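Local atomic coordinates of DNA ligase (Alteromonas mediterranea, PDB entry 6GDR), a protein that probably seals nicks in double-stranded DNA through an adenylated intermediate, as a minimal DNA ligase of the Lig E type. Residues Ile55-Phe61 against Trp125-Phe130. Residues are numbered along the deposited sequence; the frame is centred on the assembly and turned at random.
Sequences IDAPAWF and WAKVRF. Unlike the reference sequence in segment 55-61: Asp56 (reference Ala). Unlike the reference sequence in segment 125-130: Val128 (reference Ile).
Within the nucleotidyltransferase domain of this ligase, a buried tryptophan packed against a proline-containing loop illustrates how aromatic packing can join two chain segments without a hydrogen bond between them. Residues 55-61 run through an inverse gamma turn centred on Asp56, stay extended through Ala57 and Pro58, and then enter a short, weakly bonded helix carrying Trp60 and Phe61. Residues 125-130 begin with a turn, closed by Val128 N to Trp125 O at 3.1 Å, and lead into strand 129-134. CA atoms come nearest at Phe61 and Trp125, 7.5 Å apart. Trp125 (chi1 m, chi2 67°) offers one indole face to two CH-pi contacts: Pro58 CD lies 3.5 Å from the five-membered ring centroid, almost on its normal, and Ala57 CB 3.7 Å from the six-membered one. At the indole edge, Ile55 CG2 meets Trp125 CH2 at 3.5 Å. Strand 129-134 pairs antiparallel with strand 70-75 in a mixed sheet of the ATP-grasp-like domain, and Phe61 and Ile55 also touch Leu74 of that neighbouring strand. Phe61, chi1 t, receives the Trp125 edge on its face in a T-shaped stack, centroids 5.0 Å apart and planes at 73°; Val128 O lies at the Phe61 edge, 3.2 Å from Phe61 CE1, while Phe61 CZ meets Val128 CG1 at 3.7 Å. Trp60, chi1 p, lays its CH2 edge 3.5 Å from Trp125 O.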
loop_
_atom_site.group_PDB
_atom_site.type_symbol
_atom_site.label_atom_id
_atom_site.label_comp_id
_atom_site.label_asym_id
_atom_site.label_seq_id
_atom_site.Cartn_x
_atom_site.Cartn_y
_atom_site.Cartn_z
ATOM N N ILE D 55 -5.133 -6.574 16.113
ATOM C CA ILE D 55 -3.817 -5.977 16.303
ATOM C C ILE D 55 -3.599 -5.824 17.803
ATOM O O ILE D 55 -4.411 -5.204 18.498
ATOM C CB ILE D 55 -3.708 -4.625 15.579
ATOM C CG1 ILE D 55 -3.889 -4.826 14.070
ATOM C CG2 ILE D 55 -2.367 -3.965 15.876
ATOM C CD1 ILE D 55 -3.984 -3.538 13.272
ATOM N N ASP D 56 -2.505 -6.400 18.306
ATOM C CA ASP D 56 -2.240 -6.434 19.744
ATOM C C ASP D 56 -1.376 -5.230 20.110
ATOM O O ASP D 56 -0.155 -5.314 20.255
ATOM C CB ASP D 56 -1.576 -7.750 20.131
ATOM C CG ASP D 56 -1.542 -7.967 21.629
ATOM O OD1 ASP D 56 -2.103 -7.128 22.366
ATOM O OD2 ASP D 56 -0.954 -8.975 22.072
ATOM N N ALA D 57 -2.043 -4.076 20.271
ATOM C CA ALA D 57 -1.351 -2.835 20.573
ATOM C C ALA D 57 -1.427 -2.521 22.063
ATOM O O ALA D 57 -2.393 -2.895 22.734
ATOM C CB ALA D 57 -1.961 -1.673 19.785
ATOM N N PRO D 58 -0.429 -1.832 22.620
ATOM C CA PRO D 58 -0.507 -1.453 24.036
ATOM C C PRO D 58 -1.716 -0.570 24.312
ATOM O O PRO D 58 -2.225 0.121 23.427
ATOM C CB PRO D 58 0.805 -0.697 24.277
ATOM C CG PRO D 58 1.720 -1.160 23.200
ATOM C CD PRO D 58 0.850 -1.426 22.014
ATOM N N ALA D 59 -2.176 -0.599 25.565
ATOM C CA ALA D 59 -3.343 0.194 25.942
ATOM C C ALA D 59 -3.064 1.686 25.812
ATOM O O ALA D 59 -3.937 2.453 25.391
ATOM C CB ALA D 59 -3.768 -0.149 27.369
ATOM N N TRP D 60 -1.853 2.118 26.172
ATOM C CA TRP D 60 -1.516 3.534 26.069
ATOM C C TRP D 60 -1.534 4.008 24.623
ATOM O O TRP D 60 -1.794 5.189 24.359
ATOM C CB TRP D 60 -0.144 3.798 26.693
ATOM C CG TRP D 60 0.980 3.079 26.011
ATOM C CD1 TRP D 60 1.529 1.883 26.374
ATOM C CD2 TRP D 60 1.696 3.510 24.846
ATOM N NE1 TRP D 60 2.540 1.543 25.509
ATOM C CE2 TRP D 60 2.662 2.525 24.561
ATOM C CE3 TRP D 60 1.612 4.632 24.015
ATOM C CZ2 TRP D 60 3.538 2.629 23.482
ATOM C CZ3 TRP D 60 2.482 4.733 22.945
ATOM C CH2 TRP D 60 3.432 3.737 22.688
ATOM N N PHE D 61 -1.262 3.109 23.674
ATOM C CA PHE D 61 -1.254 3.495 22.269
ATOM C C PHE D 61 -2.627 3.967 21.809
ATOM O O PHE D 61 -2.725 4.802 20.901
ATOM C CB PHE D 61 -0.781 2.321 21.411
ATOM C CG PHE D 61 -0.462 2.695 19.992
ATOM C CD1 PHE D 61 0.797 3.156 19.653
ATOM C CD2 PHE D 61 -1.420 2.582 18.999
ATOM C CE1 PHE D 61 1.097 3.501 18.349
ATOM C CE2 PHE D 61 -1.126 2.925 17.693
ATOM C CZ PHE D 61 0.134 3.386 17.369
ATOM N N TRP D 125 6.240 0.209 20.013
ATOM C CA TRP D 125 5.215 1.084 19.459
ATOM C C TRP D 125 5.469 2.557 19.750
ATOM O O TRP D 125 4.632 3.389 19.383
ATOM C CB TRP D 125 3.845 0.692 20.016
ATOM C CG TRP D 125 3.391 -0.675 19.610
ATOM C CD1 TRP D 125 3.942 -1.867 19.982
ATOM C CD2 TRP D 125 2.283 -0.992 18.760
ATOM N NE1 TRP D 125 3.249 -2.907 19.412
ATOM C CE2 TRP D 125 2.225 -2.396 18.657
ATOM C CE3 TRP D 125 1.336 -0.226 18.075
ATOM C CZ2 TRP D 125 1.258 -3.049 17.897
ATOM C CZ3 TRP D 125 0.377 -0.875 17.320
ATOM C CH2 TRP D 125 0.346 -2.273 17.237
ATOM N N ALA D 126 6.586 2.899 20.394
ATOM C CA ALA D 126 6.812 4.281 20.808
ATOM C C ALA D 126 6.751 5.230 19.618
ATOM O O ALA D 126 6.109 6.285 19.683
ATOM C CB ALA D 126 8.159 4.395 21.523
ATOM N N LYS D 127 7.411 4.872 18.516
ATOM C CA LYS D 127 7.493 5.729 17.342
ATOM C C LYS D 127 6.516 5.313 16.245
ATOM O O LYS D 127 6.715 5.668 15.078
ATOM C CB LYS D 127 8.927 5.744 16.810
ATOM C CG LYS D 127 9.888 6.550 17.679
ATOM C CD LYS D 127 9.737 8.049 17.441
ATOM C CE LYS D 127 10.246 8.868 18.619
ATOM N NZ LYS D 127 9.174 9.149 19.617
ATOM N N VAL D 128 5.465 4.579 16.596
ATOM C CA VAL D 128 4.409 4.215 15.661
ATOM C C VAL D 128 3.267 5.207 15.816
ATOM O O VAL D 128 2.992 5.706 16.914
ATOM C CB VAL D 128 3.923 2.769 15.893
ATOM C CG1 VAL D 128 2.746 2.436 14.982
ATOM C CG2 VAL D 128 5.062 1.788 15.664
ATOM N N ARG D 129 2.593 5.495 14.704
ATOM C CA ARG D 129 1.463 6.411 14.699
ATOM C C ARG D 129 0.342 5.829 13.850
ATOM O O ARG D 129 0.568 5.006 12.960
ATOM C CB ARG D 129 1.860 7.797 14.171
ATOM C CG ARG D 129 2.831 8.547 15.069
ATOM C CD ARG D 129 2.894 10.019 14.702
ATOM N NE ARG D 129 3.463 10.232 13.375
ATOM C CZ ARG D 129 3.414 11.384 12.713
ATOM N NH1 ARG D 129 3.962 11.481 11.510
ATOM N NH2 ARG D 129 2.812 12.439 13.249
ATOM N N PHE D 130 -0.878 6.273 14.141
ATOM C CA PHE D 130 -2.075 5.839 13.424
ATOM C C PHE D 130 -2.474 6.971 12.484
ATOM O O PHE D 130 -3.178 7.906 12.867
ATOM C CB PHE D 130 -3.188 5.483 14.401
ATOM C CG PHE D 130 -4.476 5.083 13.739
ATOM C CD1 PHE D 130 -4.647 3.800 13.246
ATOM C CD2 PHE D 130 -5.520 5.985 13.619
ATOM C CE1 PHE D 130 -5.833 3.427 12.640
ATOM C CE2 PHE D 130 -6.706 5.618 13.014
ATOM C CZ PHE D 130 -6.863 4.338 12.525
#